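Tail component (Lactobacillus phage J-1, PDB 5LY8) probably helps the phage recognise its Lactobacillus host, this chain being the second carbohydrate-binding module inserted in its distal tail protein. Local coordinates at residues G142-G147 and D177-R182; Q151-D156 and R196-F201. All coordinates share one frame; numbering follows the deposited sequence.

Contact 1: G142-G147 and D177-R182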
# COMPACT_ATOMS: atom_id res chain seq x y z
N GLY A 142 3.95 -7.90 -4.39
CA GLY A 142 4.37 -7.78 -3.01
C GLY A 142 5.86 -7.82 -2.94
O GLY A 142 6.47 -8.71 -3.54
N THR A 143 6.45 -6.86 -2.24
CA THR A 143 7.90 -6.73 -2.09
C THR A 143 8.27 -6.68 -0.65
O THR A 143 7.56 -6.08 0.17
CB THR A 143 8.36 -5.43 -2.81
OG1 THR A 143 7.98 -5.53 -4.19
CG2 THR A 143 9.86 -5.22 -2.74
N VAL A 144 9.35 -7.27 -0.34
CA VAL A 144 9.93 -7.24 0.98
C VAL A 144 11.29 -6.57 0.89
O VAL A 144 12.04 -6.80 -0.09
CB VAL A 144 10.04 -8.60 1.68
CG1 VAL A 144 10.95 -9.51 0.91
CG2 VAL A 144 10.41 -8.50 3.17
N TYR A 145 11.73 -5.69 1.79
CA TYR A 145 13.02 -4.99 1.80
C TYR A 145 13.04 -3.81 0.83
O TYR A 145 12.08 -3.59 0.08
CB TYR A 145 14.26 -5.91 1.61
CG TYR A 145 14.19 -7.26 2.30
CD1 TYR A 145 13.96 -7.35 3.67
CD2 TYR A 145 14.38 -8.43 1.59
CE1 TYR A 145 13.95 -8.59 4.32
CE2 TYR A 145 14.41 -9.67 2.22
CZ TYR A 145 14.17 -9.75 3.59
OH TYR A 145 14.18 -10.97 4.22
N ASP A 146 14.16 -3.05 0.87
CA ASP A 146 14.37 -1.79 0.20
C ASP A 146 15.53 -1.75 -0.75
O ASP A 146 16.59 -2.32 -0.48
CB ASP A 146 14.59 -0.72 1.33
CG ASP A 146 14.64 0.74 0.90
OD1 ASP A 146 15.68 1.18 0.39
OD2 ASP A 146 13.66 1.44 1.10
N GLY A 147 15.37 -0.97 -1.82
CA GLY A 147 16.45 -0.67 -2.74
C GLY A 147 17.11 -1.89 -3.31
O GLY A 147 16.42 -2.81 -3.76
N ASP A 177 7.27 -15.28 11.01
CA ASP A 177 8.03 -15.16 9.75
C ASP A 177 7.17 -15.13 8.49
O ASP A 177 7.71 -14.86 7.40
CB ASP A 177 9.03 -16.32 9.62
CG ASP A 177 10.15 -16.34 10.64
OD1 ASP A 177 10.66 -15.26 10.98
OD2 ASP A 177 10.59 -17.46 11.01
N GLN A 178 5.85 -15.33 8.60
CA GLN A 178 4.99 -15.36 7.43
C GLN A 178 4.46 -13.99 7.11
O GLN A 178 3.80 -13.37 7.95
CB GLN A 178 3.81 -16.34 7.59
CG GLN A 178 4.22 -17.81 7.59
CD GLN A 178 3.07 -18.76 7.43
OE1 GLN A 178 1.91 -18.39 7.23
NE2 GLN A 178 3.40 -20.04 7.53
N LEU A 179 4.72 -13.54 5.89
CA LEU A 179 4.26 -12.26 5.42
C LEU A 179 3.18 -12.54 4.37
O LEU A 179 3.44 -13.24 3.37
CB LEU A 179 5.46 -11.52 4.80
CG LEU A 179 5.18 -10.14 4.17
CD1 LEU A 179 4.58 -9.17 5.18
CD2 LEU A 179 6.43 -9.57 3.61
N THR A 180 1.96 -12.00 4.58
CA THR A 180 0.87 -12.19 3.64
C THR A 180 0.45 -10.86 3.04
O THR A 180 0.33 -9.83 3.75
CB THR A 180 -0.31 -12.86 4.34
OG1 THR A 180 0.11 -14.14 4.82
CG2 THR A 180 -1.55 -13.04 3.44
N PHE A 181 0.17 -10.89 1.74
CA PHE A 181 -0.42 -9.79 1.02
C PHE A 181 -1.76 -10.26 0.48
O PHE A 181 -1.83 -11.36 -0.12
CB PHE A 181 0.46 -9.43 -0.16
CG PHE A 181 1.82 -8.89 0.18
CD1 PHE A 181 2.88 -9.76 0.46
CD2 PHE A 181 2.06 -7.53 0.21
CE1 PHE A 181 4.14 -9.25 0.78
CE2 PHE A 181 3.31 -7.03 0.53
CZ PHE A 181 4.35 -7.89 0.80
N ARG A 182 -2.81 -9.46 0.66
CA ARG A 182 -4.11 -9.82 0.12
C ARG A 182 -4.70 -8.66 -0.64
O ARG A 182 -4.48 -7.50 -0.32
CB ARG A 182 -5.12 -10.18 1.20
CG ARG A 182 -4.63 -11.27 2.16
CD ARG A 182 -5.75 -12.04 2.85
NE ARG A 182 -6.79 -11.14 3.34
CZ ARG A 182 -6.87 -10.68 4.59
NH1 ARG A 182 -5.96 -11.03 5.49
NH2 ARG A 182 -7.85 -9.85 4.93
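Gly142 sets its CA over the ring of Phe181, 3.8 Å from the ring centroid and only 12° off the normal, a CH-pi contact over the middle of one face. The same ring meets the next residue differently, for Thr143 O lies near the ring plane, 3.7 Å from Phe181 CZ at the far end of the ring. A glycine lets the backbone itself press on the aromatic face, and here the CA atoms of Gly142 and Phe181 come within 6.6 Å. Toward the end of strand 138-144 the gap widens; in one of its two conformers Val144 brings CG2 to 4.1 Å from Leu179 CD2, a less certain contact. Leu179 points toward the facing strand, and with CG anti to the backbone N (chi1 177°) it carries CD2 to Val144. Further out, the ring of Phe154 stands edge-to-face with Phe181, Ile172 of the adjoining strand 166-175 touches both Phe181 and Leu179, and Phe201 packs on Leu179 and Val144. Backbone bonds from Gly142 to Leu153 and from Val144 to Gln151 hold strand 138-144 in its own sheet. Strand segments 142-144 and 178-182 run at 152° with axes 8.5 Å apart, one in each of two packed sheets. The contact is largely apolar: a C-H over a pi face with a carbonyl oxygen at the ring edge, consistent with a buried interface between two sheets.

Contact 2: Q151-D156 and R196-F201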
# COMPACT_ATOMS: atom_id res chain seq x y z
N GLN A 151 13.24 -7.66 -2.59
CA GLN A 151 12.87 -8.89 -3.26
C GLN A 151 11.40 -8.81 -3.60
O GLN A 151 10.56 -8.70 -2.70
CB GLN A 151 13.08 -10.10 -2.35
CG GLN A 151 14.52 -10.57 -2.22
CD GLN A 151 14.66 -11.69 -1.21
OE1 GLN A 151 15.66 -11.77 -0.49
NE2 GLN A 151 13.68 -12.58 -1.13
N MET A 152 11.08 -8.82 -4.89
CA MET A 152 9.68 -8.85 -5.29
C MET A 152 9.27 -10.32 -5.15
O MET A 152 9.77 -11.20 -5.87
CB MET A 152 9.46 -8.32 -6.71
CG MET A 152 7.97 -8.34 -7.08
SD MET A 152 7.58 -7.58 -8.65
CE MET A 152 7.72 -5.90 -8.23
N LEU A 153 8.41 -10.59 -4.15
CA LEU A 153 7.97 -11.95 -3.83
C LEU A 153 7.04 -12.52 -4.87
O LEU A 153 7.02 -13.73 -5.08
CB LEU A 153 7.33 -11.98 -2.46
CG LEU A 153 8.25 -11.60 -1.29
CD1 LEU A 153 7.45 -11.47 -0.01
CD2 LEU A 153 9.37 -12.65 -1.08
N PHE A 154 6.21 -11.70 -5.49
CA PHE A 154 5.30 -12.18 -6.53
C PHE A 154 4.92 -11.01 -7.41
O PHE A 154 4.97 -9.86 -6.97
CB PHE A 154 4.04 -12.85 -5.93
CG PHE A 154 3.21 -11.90 -5.09
CD1 PHE A 154 3.45 -11.75 -3.74
CD2 PHE A 154 2.17 -11.17 -5.66
CE1 PHE A 154 2.69 -10.88 -2.97
CE2 PHE A 154 1.43 -10.28 -4.89
CZ PHE A 154 1.69 -10.13 -3.56
N PHE A 155 4.47 -11.33 -8.60
CA PHE A 155 3.97 -10.41 -9.61
C PHE A 155 2.78 -11.15 -10.19
O PHE A 155 2.96 -12.13 -10.92
CB PHE A 155 5.08 -10.19 -10.64
CG PHE A 155 4.80 -9.19 -11.75
CD1 PHE A 155 3.98 -9.52 -12.82
CD2 PHE A 155 5.45 -7.96 -11.76
CE1 PHE A 155 3.75 -8.60 -13.86
CE2 PHE A 155 5.24 -7.06 -12.81
CZ PHE A 155 4.40 -7.39 -13.86
N ASP A 156 1.57 -10.76 -9.81
CA ASP A 156 0.34 -11.47 -10.16
C ASP A 156 -0.47 -10.68 -11.15
O ASP A 156 -1.04 -9.64 -10.80
CB ASP A 156 -0.49 -11.78 -8.88
CG ASP A 156 0.05 -12.88 -7.98
OD1 ASP A 156 1.11 -13.47 -8.30
OD2 ASP A 156 -0.59 -13.15 -6.94
N ARG A 196 4.34 -15.68 2.12
CA ARG A 196 5.69 -16.25 2.01
C ARG A 196 6.30 -16.32 3.38
O ARG A 196 6.14 -15.39 4.19
CB ARG A 196 6.62 -15.45 1.08
CG ARG A 196 6.12 -15.33 -0.37
CD ARG A 196 6.16 -16.69 -1.09
NE ARG A 196 5.76 -16.55 -2.49
CZ ARG A 196 4.52 -16.47 -2.95
NH1 ARG A 196 3.48 -16.57 -2.11
NH2 ARG A 196 4.29 -16.28 -4.24
N THR A 197 7.02 -17.40 3.66
CA THR A 197 7.75 -17.49 4.92
C THR A 197 9.07 -16.84 4.61
O THR A 197 9.82 -17.36 3.76
CB THR A 197 7.93 -18.93 5.35
OG1 THR A 197 6.63 -19.49 5.55
CG2 THR A 197 8.78 -19.05 6.64
N VAL A 198 9.35 -15.69 5.24
CA VAL A 198 10.56 -14.93 4.98
C VAL A 198 11.54 -15.14 6.14
O VAL A 198 11.23 -14.82 7.30
CB VAL A 198 10.21 -13.43 4.79
CG1 VAL A 198 11.48 -12.59 4.56
CG2 VAL A 198 9.22 -13.22 3.63
N SER A 199 12.70 -15.71 5.83
CA SER A 199 13.71 -16.01 6.83
C SER A 199 14.03 -14.79 7.72
O SER A 199 14.41 -13.73 7.21
CB SER A 199 14.97 -16.49 6.12
OG SER A 199 15.88 -17.09 7.03
N GLY A 200 13.90 -14.97 9.04
CA GLY A 200 14.21 -13.95 10.04
C GLY A 200 13.25 -12.80 10.13
O GLY A 200 13.48 -11.87 10.91
N PHE A 201 12.16 -12.83 9.35
CA PHE A 201 11.24 -11.71 9.33
C PHE A 201 10.61 -11.43 10.69
O PHE A 201 10.36 -10.28 11.02
CB PHE A 201 10.20 -11.93 8.24
CG PHE A 201 9.36 -10.72 7.95
CD1 PHE A 201 9.92 -9.60 7.34
CD2 PHE A 201 7.99 -10.73 8.17
CE1 PHE A 201 9.14 -8.49 7.03
CE2 PHE A 201 7.21 -9.60 7.90
CZ PHE A 201 7.80 -8.49 7.35
O HOH W 1 8.24 -15.78 -3.76
O HOH W 2 6.18 -16.32 -6.24
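Leu153 and the aliphatic part of Arg196 pass each other in opposite directions, and this is where the contact packs closely: Arg196 CG lies 4.1 Å from Leu153 CD1 and equally near its CB. Val198 CG2 extends the apolar patch more loosely, 4.4 Å from Leu153 CD1. On the inner side the buried ring of Phe154 stands edge-to-face with Phe140, while its CB comes obliquely to the guanidinium, 3.8 Å from Arg196 NH2. The watery side is built differently. Bent at chi2 (-69°), the arginine chain runs alongside Leu153 O without bonding to it directly; two waters bridge them. One donates to Leu153 O at 2.7 Å and accepts from Arg196 NE, and the other likewise joins that oxygen to Arg196 NH2, 2.8 Å from the water. Both lie in the guanidinium plane at its edge. A salt bridge from Arg196 NH1 to Glu194 holds the group from another side. Leu153 and Phe154 form a classic beta bulge opposite Gly142. The arginine thus packs its CG on Leu153 while its charged end, probably steadied by Glu194, is joined to a bulge carbonyl through two waters.

The two contacts lie side by side, their centres about 5 Å apart, and join the same two sheets. Strands 138-144 and 151-158 follow each other in the chain and pair antiparallel in one sheet; strands 178-185 and 191-197 do the same in the other, where 191-197 is an outermost strand. Along the sequence the segments alternate, so each hairpin gives one strand to each contact. A probable backbone bond from Val198 N to Asp177 O ties the contacts together. Contact 1 is the more buried; contact 2 lies further out, beside the outermost strand 191-197, of what is probably a beta-sandwich, in keeping with the concanavalin-like clan, away from both magnesium sites.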